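Local coordinates for putative translation initiation inhibitor (Salmonella typhimurium, PDB 3GTZ), which is of unknown function but belongs to the RutC (YjgF-like) family and may act as an inhibitor of translation initiation, at residues A65-S70 / P92-V97. Numbering follows the deposited sequence.
Sequences ATIFLS and PVRCTV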
loop_
_atom_site.group_PDB
_atom_site.type_symbol
_atom_site.label_atom_id
_atom_site.label_comp_id
_atom_site.label_asym_id
_atom_site.label_seq_id
_atom_site.Cartn_x
_atom_site.Cartn_y
_atom_site.Cartn_z
ATOM N N ALA A 65 4.905 -6.945 -2.983
ATOM C CA ALA A 65 3.770 -7.730 -2.458
ATOM C C ALA A 65 3.549 -7.424 -0.983
ATOM O O ALA A 65 4.479 -7.381 -0.202
ATOM C CB ALA A 65 3.995 -9.236 -2.650
ATOM N N THR A 66 2.310 -7.200 -0.605
ATOM C CA THR A 66 1.961 -6.974 0.772
ATOM C C THR A 66 0.944 -8.017 1.136
ATOM O O THR A 66 -0.071 -8.142 0.479
ATOM C CB THR A 66 1.391 -5.589 0.956
ATOM O OG1 THR A 66 2.289 -4.650 0.343
ATOM C CG2 THR A 66 1.221 -5.233 2.448
ATOM N N ILE A 67 1.259 -8.799 2.160
ATOM C CA ILE A 67 0.428 -9.893 2.629
ATOM C C ILE A 67 -0.224 -9.476 3.943
ATOM O O ILE A 67 0.460 -9.119 4.886
ATOM C CB ILE A 67 1.293 -11.145 2.858
ATOM C CG1 ILE A 67 2.040 -11.512 1.566
ATOM C CG2 ILE A 67 0.460 -12.301 3.274
ATOM C CD1 ILE A 67 2.800 -12.856 1.649
ATOM N N PHE A 68 -1.550 -9.490 3.985
ATOM C CA PHE A 68 -2.293 -9.213 5.202
ATOM C C PHE A 68 -2.833 -10.529 5.729
ATOM O O PHE A 68 -3.475 -11.265 5.014
ATOM C CB PHE A 68 -3.436 -8.257 4.936
ATOM C CG PHE A 68 -3.004 -6.882 4.518
ATOM C CD1 PHE A 68 -2.605 -5.965 5.449
ATOM C CD2 PHE A 68 -3.008 -6.508 3.177
ATOM C CE1 PHE A 68 -2.203 -4.674 5.073
ATOM C CE2 PHE A 68 -2.615 -5.219 2.780
ATOM C CZ PHE A 68 -2.209 -4.299 3.732
ATOM N N LEU A 69 -2.525 -10.840 6.982
ATOM C CA LEU A 69 -3.046 -12.046 7.646
ATOM C C LEU A 69 -3.982 -11.603 8.731
ATOM O O LEU A 69 -3.694 -10.635 9.411
ATOM C CB LEU A 69 -1.900 -12.826 8.283
ATOM C CG LEU A 69 -0.885 -13.460 7.336
ATOM C CD1 LEU A 69 0.399 -13.699 8.073
ATOM C CD2 LEU A 69 -1.402 -14.758 6.690
ATOM N N SER A 70 -5.074 -12.318 8.923
ATOM C CA SER A 70 -5.978 -12.026 10.023
ATOM C C SER A 70 -5.441 -12.448 11.413
ATOM O O SER A 70 -5.880 -11.919 12.440
ATOM C CB SER A 70 -7.345 -12.663 9.758
ATOM O OG SER A 70 -7.272 -14.059 9.811
ATOM N N PRO A 92 9.804 -10.391 -5.438
ATOM C CA PRO A 92 9.558 -8.980 -5.197
ATOM C C PRO A 92 9.947 -8.543 -3.781
ATOM O O PRO A 92 10.310 -9.381 -2.945
ATOM C CB PRO A 92 8.065 -8.879 -5.379
ATOM C CG PRO A 92 7.565 -10.203 -4.891
ATOM C CD PRO A 92 8.605 -11.212 -5.248
ATOM N N VAL A 93 9.890 -7.237 -3.522
ATOM C CA VAL A 93 9.867 -6.725 -2.148
ATOM C C VAL A 93 8.633 -7.294 -1.484
ATOM O O VAL A 93 7.587 -7.412 -2.089
ATOM C CB VAL A 93 9.844 -5.172 -2.076
ATOM C CG1 VAL A 93 9.786 -4.688 -0.626
ATOM C CG2 VAL A 93 11.072 -4.605 -2.724
ATOM N N ARG A 94 8.778 -7.719 -0.247
ATOM C CA ARG A 94 7.705 -8.396 0.446
ATOM C C ARG A 94 7.533 -7.784 1.799
ATOM O O ARG A 94 8.479 -7.322 2.427
ATOM C CB ARG A 94 7.985 -9.898 0.598
ATOM C CG ARG A 94 6.995 -10.591 1.539
ATOM C CD ARG A 94 6.734 -11.988 1.158
ATOM N NE ARG A 94 7.610 -12.921 1.832
ATOM C CZ ARG A 94 7.312 -13.563 2.953
ATOM N NH1 ARG A 94 6.164 -13.361 3.566
ATOM N NH2 ARG A 94 8.198 -14.401 3.484
ATOM N N CYS A 95 6.307 -7.830 2.262
ATOM C CA CYS A 95 5.953 -7.168 3.458
ATOM C C CYS A 95 4.689 -7.876 3.990
ATOM O O CYS A 95 3.680 -7.984 3.282
ATOM C CB CYS A 95 5.740 -5.721 3.041
ATOM S SG CYS A 95 4.740 -4.833 4.061
ATOM N N THR A 96 4.789 -8.415 5.204
ATOM C CA THR A 96 3.705 -9.135 5.833
ATOM C C THR A 96 3.291 -8.471 7.136
ATOM O O THR A 96 4.134 -8.225 7.992
ATOM C CB THR A 96 4.126 -10.564 6.152
ATOM O OG1 THR A 96 4.776 -11.125 5.009
ATOM C CG2 THR A 96 2.937 -11.404 6.470
ATOM N N VAL A 97 1.997 -8.194 7.278
ATOM C CA VAL A 97 1.438 -7.641 8.502
ATOM C C VAL A 97 0.109 -8.281 8.834
ATOM O O VAL A 97 -0.566 -8.785 7.952
ATOM C CB VAL A 97 1.188 -6.147 8.370
ATOM C CG1 VAL A 97 2.469 -5.438 7.979
ATOM C CG2 VAL A 97 0.038 -5.871 7.367
#
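Ile67 of strand 62-69 and Thr96 of strand 93-98 lie side by side, pointing to the same face of the sheet, and the pair illustrates how a parallel ladder is stitched by backbone and filled in by side chains. The segments 65-70 and 92-97 run 15° from exactly parallel, their axes approaching to 4.7 Å, with Ala65, Thr66, Ile67 and Phe68 facing Arg94, Cys95, Thr96 and Val97. The odd-numbered residues of 65-70 carry the bonding, and Ile67 does so in both directions: Ile67 N donates to Cys95 O at 2.8 Å, and Ile67 O receives Val97 N almost head-on, the C=O...N angle being 177°. Ala65 N to Val93 O and Leu69 N to Val97 O extend the ladder, whereas the bond from Cys95 N to Ala65 O is weak.

Ile67 can be followed outward. Its CB meets Thr96 CG2 at 4.0 Å, and its own CG2 touches that same methyl from alongside. CG1 stands anti to the carbonyl carbon (chi1 -57°), and the extended chi2 carries CD1 on to Arg94, where it lies 4.1 Å from CD and 3.9 Å from NH1. Arg94 bends at chi2 and chi3; its NH2 is hydrogen-bonded to Asn79 and its guanidinium makes a cation-pi contact with Trp82. Leu69 CD1 also packs on Thr96 CG2, at 3.8 Å.

On the opposite face of the sheet, Val97 CG2 sits beside the Phe68 ring, nearest CD1 and CE1, while Thr66 CG2 meets Cys95 SG at 3.9 Å. This face packs against other subunits: Val97 on Phe68 of a second subunit, and Phe68 on Cys95 of a third. The Ile67 and Thr96 face is covered by Met78 of helix 75-85, which links the two strands in a beta-alpha-beta crossover, while strand 108-115 pairs antiparallel with the far edge of 62-69.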